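Local structure of TRAP-type C4-dicarboxylate:H+ symport system substrate-binding component DctP (Shewanella oneidensis, 4MX6) at residues A[38-51]-A[91-103]. The protein probably binds C4-dicarboxylates such as succinate in the periplasm and delivers them to a TRAP-type proton symporter. Residues are numbered along the deposited sequence; the frame is centred on the assembly and turned at random. Where two conformers were deposited one is given.
Sequences EIKFSHVVAENTPK and LLNDVQFVAPSLS
The loop after helix 86-91 runs along strand 37-42 at V95 to A99 as a short, buried backbone pairing, with a single beta bridge between F41 and F97. K40 O accepts from both Q96 N and F97 N, and S42 N bonds F97 O at 3.3 Å. The Q96 side chain extends the pairing. Bent at chi2 (68°), it turns OE1 onto K40 N at 2.8 Å, in the plane of its own carbonyl. A water donates to the same OE1 and to E38 O. Q96 NE2 points nearly straight at N93 OD1 (177° at H), but meets it from above that carbonyl plane. A leucine here would probably leave K40 N without its acceptor and free the N93 amide to turn. Strand 70-75 pairs in parallel with the other edge of 37-42, in one lobe of the periplasmic binding protein fold. F97 CB sits over one face of the F41 ring, 3.9 Å from its centroid, while I39 CG2 meets the F97 ring edge in plane. Nearer the ligand cleft, K51 bends at chi3 (53°) and its NZ donates to A99 O at 2.8 Å. The same NZ bonds the bound succinic acid, and K51 makes a cation-pi contact with Y246.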
ATOM      1  N   GLU A  38      -8.321  -4.230 -25.470  1.00 16.55           N
ATOM      2  CA  GLU A  38      -8.758  -3.999 -24.099  1.00 16.13           C
ATOM      3  C   GLU A  38      -7.610  -4.201 -23.129  1.00 15.24           C
ATOM      4  O   GLU A  38      -6.967  -5.254 -23.110  1.00 17.31           O
ATOM      5  CB  GLU A  38      -9.918  -4.919 -23.719  1.00 17.22           C
ATOM      6  CG  GLU A  38     -10.446  -4.675 -22.296  1.00 18.49           C
ATOM      7  CD  GLU A  38     -11.535  -5.645 -21.883  1.00 20.03           C
ATOM      8  OE1 GLU A  38     -11.698  -6.681 -22.560  1.00 21.07           O
ATOM      9  OE2 GLU A  38     -12.242  -5.368 -20.886  1.00 21.11           O
ATOM     10  N   ILE A  39      -7.372  -3.173 -22.328  1.00 13.07           N
ATOM     11  CA  ILE A  39      -6.405  -3.198 -21.250  1.00 12.29           C
ATOM     12  C   ILE A  39      -7.176  -3.282 -19.936  1.00 11.44           C
ATOM     13  O   ILE A  39      -8.006  -2.427 -19.663  1.00 13.16           O
ATOM     14  CB  ILE A  39      -5.578  -1.901 -21.259  1.00 12.85           C
ATOM     15  CG1 ILE A  39      -4.694  -1.818 -22.505  1.00 13.41           C
ATOM     16  CG2 ILE A  39      -4.728  -1.812 -20.023  1.00 12.69           C
ATOM     17  CD1 ILE A  39      -4.025  -0.467 -22.670  1.00 13.76           C
ATOM     18  N   LYS A  40      -6.941  -4.331 -19.150  1.00  9.24           N
ATOM     19  CA  LYS A  40      -7.617  -4.478 -17.861  1.00  8.87           C
ATOM     20  C   LYS A  40      -6.716  -4.028 -16.716  1.00  7.74           C
ATOM     21  O   LYS A  40      -5.530  -4.368 -16.693  1.00  8.54           O
ATOM     22  CB  LYS A  40      -8.038  -5.928 -17.642  1.00  9.96           C
ATOM     23  CG  LYS A  40      -9.011  -6.433 -18.674  1.00 12.10           C
ATOM     24  CD  LYS A  40      -9.487  -7.850 -18.374  1.00 14.45           C
ATOM     25  CE  LYS A  40     -10.281  -8.417 -19.538  1.00 17.90           C
ATOM     26  NZ  LYS A  40     -10.879  -9.727 -19.222  1.00 20.53           N
ATOM     27  N   PHE A  41      -7.296  -3.260 -15.787  1.00  7.62           N
ATOM     28  CA  PHE A  41      -6.610  -2.754 -14.596  1.00  7.09           C
ATOM     29  C   PHE A  41      -7.477  -3.173 -13.418  1.00  7.01           C
ATOM     30  O   PHE A  41      -8.609  -2.696 -13.280  1.00  8.02           O
ATOM     31  CB  PHE A  41      -6.502  -1.233 -14.678  1.00  7.65           C
ATOM     32  CG  PHE A  41      -5.545  -0.603 -13.679  1.00  8.64           C
ATOM     33  CD1 PHE A  41      -5.384  -1.072 -12.385  1.00 11.25           C
ATOM     34  CD2 PHE A  41      -4.810   0.488 -14.056  1.00 10.76           C
ATOM     35  CE1 PHE A  41      -4.498  -0.461 -11.512  1.00 12.56           C
ATOM     36  CE2 PHE A  41      -3.924   1.094 -13.189  1.00 12.27           C
ATOM     37  CZ  PHE A  41      -3.789   0.623 -11.913  1.00 11.95           C
ATOM     38  N   SER A  42      -6.992  -4.090 -12.589  0.60  6.59           N
ATOM     39  CA  SER A  42      -7.751  -4.496 -11.413  0.60  6.10           C
ATOM     40  C   SER A  42      -7.080  -4.010 -10.146  0.60  5.66           C
ATOM     41  O   SER A  42      -5.863  -3.862 -10.095  0.60  5.56           O
ATOM     42  CB  SER A  42      -7.952  -6.015 -11.371  0.60  5.97           C
ATOM     43  OG  SER A  42      -6.736  -6.736 -11.240  0.60  6.45           O
ATOM     44  N   HIS A  43      -7.886  -3.776  -9.120  1.00  6.51           N
ATOM     45  CA  HIS A  43      -7.376  -3.442  -7.806  1.00  5.79           C
ATOM     46  C   HIS A  43      -8.393  -3.787  -6.722  1.00  6.14           C
ATOM     47  O   HIS A  43      -9.525  -4.213  -7.017  1.00  7.36           O
ATOM     48  CB  HIS A  43      -6.936  -1.970  -7.769  1.00  6.11           C
ATOM     49  CG  HIS A  43      -8.046  -0.978  -7.908  1.00  6.27           C
ATOM     50  ND1 HIS A  43      -8.872  -0.663  -6.851  1.00  6.71           N
ATOM     51  CD2 HIS A  43      -8.454  -0.225  -8.961  1.00  6.84           C
ATOM     52  CE1 HIS A  43      -9.738   0.253  -7.253  1.00  6.60           C
ATOM     53  NE2 HIS A  43      -9.510   0.532  -8.526  1.00  6.69           N
ATOM     54  N   VAL A  44      -7.981  -3.608  -5.469  1.00  5.59           N
ATOM     55  CA  VAL A  44      -8.753  -4.082  -4.324  1.00  5.80           C
ATOM     56  C   VAL A  44      -9.428  -2.973  -3.525  1.00  6.04           C
ATOM     57  O   VAL A  44     -10.097  -3.258  -2.537  1.00  7.39           O
ATOM     58  CB  VAL A  44      -7.874  -4.941  -3.372  1.00  6.31           C
ATOM     59  CG1 VAL A  44      -7.250  -6.075  -4.150  1.00  6.48           C
ATOM     60  CG2 VAL A  44      -6.812  -4.112  -2.647  1.00  6.33           C
ATOM     61  N   VAL A  45      -9.222  -1.712  -3.886  1.00  6.05           N
ATOM     62  CA  VAL A  45      -9.775  -0.613  -3.100  1.00  6.06           C
ATOM     63  C   VAL A  45     -11.081  -0.053  -3.664  1.00  5.84           C
ATOM     64  O   VAL A  45     -11.512  -0.392  -4.758  1.00  6.67           O
ATOM     65  CB  VAL A  45      -8.744   0.516  -2.863  1.00  6.17           C
ATOM     66  CG1 VAL A  45      -7.518  -0.042  -2.131  1.00  6.76           C
ATOM     67  CG2 VAL A  45      -8.337   1.225  -4.151  1.00  6.61           C
ATOM     68  N   ALA A  46     -11.713   0.809  -2.875  1.00  5.76           N
ATOM     69  CA  ALA A  46     -12.893   1.532  -3.331  1.00  6.36           C
ATOM     70  C   ALA A  46     -12.519   2.516  -4.446  1.00  6.33           C
ATOM     71  O   ALA A  46     -11.368   2.915  -4.593  1.00  6.48           O
ATOM     72  CB  ALA A  46     -13.543   2.264  -2.174  1.00  6.87           C
ATOM     73  N   GLU A  47     -13.505   2.923  -5.226  1.00  6.78           N
ATOM     74  CA  GLU A  47     -13.267   3.850  -6.322  1.00  6.90           C
ATOM     75  C   GLU A  47     -12.776   5.211  -5.834  1.00  6.49           C
ATOM     76  O   GLU A  47     -11.882   5.811  -6.446  1.00  6.46           O
ATOM     77  CB  GLU A  47     -14.563   4.016  -7.126  1.00  8.29           C
ATOM     78  CG  GLU A  47     -14.471   5.063  -8.217  1.00  9.53           C
ATOM     79  CD  GLU A  47     -15.570   4.957  -9.234  1.00 11.64           C
ATOM     80  OE1 GLU A  47     -15.852   3.819  -9.690  1.00 13.46           O
ATOM     81  OE2 GLU A  47     -16.109   6.017  -9.613  1.00 11.12           O
ATOM     82  N   ASN A  48     -13.333   5.698  -4.731  1.00  6.77           N
ATOM     83  CA  ASN A  48     -13.115   7.080  -4.318  1.00  6.98           C
ATOM     84  C   ASN A  48     -11.928   7.162  -3.341  1.00  6.40           C
ATOM     85  O   ASN A  48     -12.070   7.510  -2.163  1.00  7.75           O
ATOM     86  CB  ASN A  48     -14.398   7.700  -3.753  1.00  7.75           C
ATOM     87  CG  ASN A  48     -15.500   7.788  -4.793  1.00  8.68           C
ATOM     88  OD1 ASN A  48     -15.275   7.561  -5.985  1.00  9.60           O
ATOM     89  ND2 ASN A  48     -16.693   8.142  -4.353  1.00  9.55           N
ATOM     90  N   THR A  49     -10.759   6.838  -3.888  1.00  5.91           N
ATOM     91  CA  THR A  49      -9.497   6.675  -3.162  1.00  5.60           C
ATOM     92  C   THR A  49      -8.360   7.068  -4.107  1.00  5.71           C
ATOM     93  O   THR A  49      -8.586   7.179  -5.311  1.00  5.99           O
ATOM     94  CB  THR A  49      -9.267   5.206  -2.785  1.00  5.61           C
ATOM     95  OG1 THR A  49      -9.187   4.412  -3.980  1.00  6.67           O
ATOM     96  CG2 THR A  49     -10.363   4.667  -1.865  1.00  6.47           C
ATOM     97  N   PRO A  50      -7.130   7.241  -3.597  1.00  5.56           N
ATOM     98  CA  PRO A  50      -6.044   7.577  -4.533  1.00  5.78           C
ATOM     99  C   PRO A  50      -5.843   6.533  -5.642  1.00  5.32           C
ATOM    100  O   PRO A  50      -5.707   6.920  -6.812  1.00  6.11           O
ATOM    101  CB  PRO A  50      -4.808   7.721  -3.633  1.00  6.20           C
ATOM    102  CG  PRO A  50      -5.207   7.129  -2.298  1.00  7.08           C
ATOM    103  CD  PRO A  50      -6.688   7.348  -2.199  1.00  5.87           C
ATOM    104  N   LYS A  51      -5.818   5.237  -5.317  1.00  4.95           N
ATOM    105  CA  LYS A  51      -5.615   4.238  -6.363  1.00  5.37           C
ATOM    106  C   LYS A  51      -6.839   4.124  -7.266  1.00  5.47           C
ATOM    107  O   LYS A  51      -6.696   3.966  -8.482  1.00  5.70           O
ATOM    108  CB  LYS A  51      -5.246   2.883  -5.753  1.00  5.49           C
ATOM    109  CG  LYS A  51      -5.117   1.763  -6.766  1.00  6.07           C
ATOM    110  CD  LYS A  51      -4.285   0.589  -6.258  1.00  5.84           C
ATOM    111  CE  LYS A  51      -4.774   0.074  -4.917  1.00  5.90           C
ATOM    112  NZ  LYS A  51      -3.956  -1.080  -4.458  1.00  6.10           N
ATOM    113  N   LEU A  91       0.731 -12.186 -14.579  1.00  8.90           N
ATOM    114  CA  LEU A  91       1.734 -12.950 -15.321  1.00 10.55           C
ATOM    115  C   LEU A  91       1.116 -13.873 -16.366  1.00 11.14           C
ATOM    116  O   LEU A  91       1.762 -14.196 -17.360  1.00 12.62           O
ATOM    117  CB  LEU A  91       2.658 -13.712 -14.363  1.00 11.80           C
ATOM    118  CG  LEU A  91       3.591 -12.764 -13.597  1.00 14.15           C
ATOM    119  CD1 LEU A  91       4.298 -13.481 -12.464  1.00 15.52           C
ATOM    120  CD2 LEU A  91       4.613 -12.118 -14.537  1.00 16.12           C
ATOM    121  N   LEU A  92      -0.132 -14.274 -16.159  1.00 10.07           N
ATOM    122  CA  LEU A  92      -0.889 -14.999 -17.173  1.00 10.35           C
ATOM    123  C   LEU A  92      -1.454 -14.097 -18.275  1.00 10.27           C
ATOM    124  O   LEU A  92      -1.995 -14.592 -19.258  1.00 11.67           O
ATOM    125  CB  LEU A  92      -2.051 -15.744 -16.526  1.00 10.29           C
ATOM    126  CG  LEU A  92      -1.713 -16.891 -15.570  1.00 11.58           C
ATOM    127  CD1 LEU A  92      -2.997 -17.428 -14.953  1.00 14.09           C
ATOM    128  CD2 LEU A  92      -0.952 -18.009 -16.268  1.00 13.00           C
ATOM    129  N   ASN A  93      -1.316 -12.787 -18.111  1.00  9.98           N
ATOM    130  CA  ASN A  93      -1.941 -11.796 -18.990  1.00 10.56           C
ATOM    131  C   ASN A  93      -3.471 -11.850 -18.950  1.00 10.02           C
ATOM    132  O   ASN A  93      -4.134 -11.485 -19.930  1.00 11.50           O
ATOM    133  CB  ASN A  93      -1.400 -11.869 -20.423  1.00 11.67           C
ATOM    134  CG  ASN A  93      -1.574 -10.558 -21.177  1.00 12.92           C
ATOM    135  OD1 ASN A  93      -1.479  -9.472 -20.610  1.00 11.95           O
ATOM    136  ND2 ASN A  93      -1.842 -10.656 -22.470  1.00 15.60           N
ATOM    137  N   ASP A  94      -4.021 -12.253 -17.799  1.00  9.19           N
ATOM    138  CA  ASP A  94      -5.456 -12.118 -17.555  1.00  9.59           C
ATOM    139  C   ASP A  94      -5.813 -10.713 -17.065  1.00  9.58           C
ATOM    140  O   ASP A  94      -6.985 -10.355 -17.018  1.00 11.22           O
ATOM    141  CB  ASP A  94      -5.917 -13.162 -16.549  1.00  9.93           C
ATOM    142  CG  ASP A  94      -6.024 -14.544 -17.148  1.00 10.09           C
ATOM    143  OD1 ASP A  94      -6.183 -14.661 -18.387  1.00 11.74           O
ATOM    144  OD2 ASP A  94      -6.003 -15.518 -16.356  1.00 10.40           O
ATOM    145  N   VAL A  95      -4.796  -9.934 -16.701  1.00  8.81           N
ATOM    146  CA  VAL A  95      -4.946  -8.518 -16.368  1.00  8.54           C
ATOM    147  C   VAL A  95      -3.629  -7.876 -16.821  1.00  7.74           C
ATOM    148  O   VAL A  95      -2.604  -8.555 -16.842  1.00  8.42           O
ATOM    149  CB  VAL A  95      -5.254  -8.309 -14.843  1.00  9.29           C
ATOM    150  CG1 VAL A  95      -4.114  -8.788 -13.949  1.00  9.58           C
ATOM    151  CG2 VAL A  95      -5.611  -6.878 -14.535  1.00  9.33           C
ATOM    152  N   GLN A  96      -3.663  -6.600 -17.190  1.00  7.71           N
ATOM    153  CA  GLN A  96      -2.507  -5.931 -17.779  1.00  7.63           C
ATOM    154  C   GLN A  96      -1.819  -4.953 -16.815  1.00  7.33           C
ATOM    155  O   GLN A  96      -0.617  -4.728 -16.936  1.00  7.89           O
ATOM    156  CB  GLN A  96      -2.920  -5.216 -19.071  1.00  8.41           C
ATOM    157  CG  GLN A  96      -3.150  -6.176 -20.231  1.00  9.47           C
ATOM    158  CD  GLN A  96      -4.361  -7.071 -20.041  1.00  9.85           C
ATOM    159  OE1 GLN A  96      -5.479  -6.595 -19.815  1.00 10.62           O
ATOM    160  NE2 GLN A  96      -4.152  -8.376 -20.146  1.00 10.65           N
ATOM    161  N   PHE A  97      -2.567  -4.371 -15.880  1.00  6.94           N
ATOM    162  CA  PHE A  97      -2.010  -3.493 -14.849  1.00  6.83           C
ATOM    163  C   PHE A  97      -2.625  -3.818 -13.504  1.00  6.54           C
ATOM    164  O   PHE A  97      -3.832  -3.999 -13.406  1.00  7.35           O
ATOM    165  CB  PHE A  97      -2.252  -2.002 -15.166  1.00  7.29           C
ATOM    166  CG  PHE A  97      -1.562  -1.537 -16.416  1.00  8.61           C
ATOM    167  CD1 PHE A  97      -0.253  -1.097 -16.404  1.00 11.02           C
ATOM    168  CD2 PHE A  97      -2.218  -1.588 -17.636  1.00  8.70           C
ATOM    169  CE1 PHE A  97       0.374  -0.688 -17.583  1.00 11.99           C
ATOM    170  CE2 PHE A  97      -1.583  -1.196 -18.804  1.00 10.88           C
ATOM    171  CZ  PHE A  97      -0.296  -0.759 -18.764  1.00 12.36           C
ATOM    172  N   VAL A  98      -1.771  -3.886 -12.490  1.00  6.03           N
ATOM    173  CA  VAL A  98      -2.196  -3.935 -11.097  1.00  5.87           C
ATOM    174  C   VAL A  98      -1.291  -2.985 -10.309  1.00  5.80           C
ATOM    175  O   VAL A  98      -0.257  -2.532 -10.823  1.00  6.39           O
ATOM    176  CB  VAL A  98      -2.163  -5.371 -10.516  1.00  6.44           C
ATOM    177  CG1 VAL A  98      -3.202  -6.245 -11.226  1.00  7.12           C
ATOM    178  CG2 VAL A  98      -0.775  -5.999 -10.620  1.00  7.13           C
ATOM    179  N   ALA A  99      -1.677  -2.665  -9.076  1.00  5.94           N
ATOM    180  CA  ALA A  99      -0.894  -1.750  -8.253  1.00  5.70           C
ATOM    181  C   ALA A  99      -0.956  -2.194  -6.788  1.00  5.77           C
ATOM    182  O   ALA A  99      -1.565  -1.531  -5.937  1.00  6.04           O
ATOM    183  CB  ALA A  99      -1.350  -0.309  -8.440  1.00  5.88           C
ATOM    184  N   PRO A 100      -0.322  -3.338  -6.483  1.00  5.74           N
ATOM    185  CA  PRO A 100      -0.337  -3.847  -5.112  1.00  5.83           C
ATOM    186  C   PRO A 100       0.464  -2.982  -4.170  1.00  5.53           C
ATOM    187  O   PRO A 100       1.455  -2.353  -4.558  1.00  5.84           O
ATOM    188  CB  PRO A 100       0.338  -5.227  -5.232  1.00  6.39           C
ATOM    189  CG  PRO A 100       0.407  -5.524  -6.714  1.00  6.58           C
ATOM    190  CD  PRO A 100       0.501  -4.185  -7.365  1.00  6.12           C
ATOM    191  N   SER A 101       0.076  -3.029  -2.905  1.00  5.46           N
ATOM    192  CA  SER A 101       0.940  -2.564  -1.841  1.00  5.49           C
ATOM    193  C   SER A 101       2.345  -3.136  -2.014  1.00  5.29           C
ATOM    194  O   SER A 101       2.518  -4.309  -2.349  1.00  5.88           O
ATOM    195  CB  SER A 101       0.389  -3.052  -0.509  1.00  6.87           C
ATOM    196  OG  SER A 101       1.324  -2.799   0.522  1.00  7.60           O
ATOM    197  N   LEU A 102       3.339  -2.315  -1.679  1.00  5.75           N
ATOM    198  CA  LEU A 102       4.735  -2.721  -1.677  1.00  5.81           C
ATOM    199  C   LEU A 102       4.974  -3.923  -0.757  1.00  6.61           C
ATOM    200  O   LEU A 102       5.988  -4.595  -0.908  1.00  7.50           O
ATOM    201  CB  LEU A 102       5.628  -1.528  -1.296  1.00  6.43           C
ATOM    202  CG  LEU A 102       5.585  -0.391  -2.326  1.00  6.67           C
ATOM    203  CD1 LEU A 102       6.114   0.899  -1.759  1.00  6.81           C
ATOM    204  CD2 LEU A 102       6.363  -0.759  -3.581  1.00  7.80           C
ATOM    205  N   SER A 103       4.064  -4.158   0.197  1.00  6.67           N
ATOM    206  CA  SER A 103       4.146  -5.267   1.134  1.00  7.16           C
ATOM    207  C   SER A 103       3.844  -6.627   0.519  1.00  7.42           C
ATOM    208  O   SER A 103       4.051  -7.650   1.167  1.00  9.52           O
ATOM    209  CB  SER A 103       3.121  -5.074   2.257  1.00  8.00           C
ATOM    210  OG  SER A 103       3.135  -3.758   2.769  1.00  8.71           O
TER
HETATM  211  O   HOH W   1      -7.551  -7.459 -21.631  1.00 25.99           O
HETATM  212  O   HOH W   2      -9.291 -11.617 -17.645  1.00 24.15           O
HETATM  213  O   HOH W   3      -4.030  -3.972  -7.987  1.00  6.53           O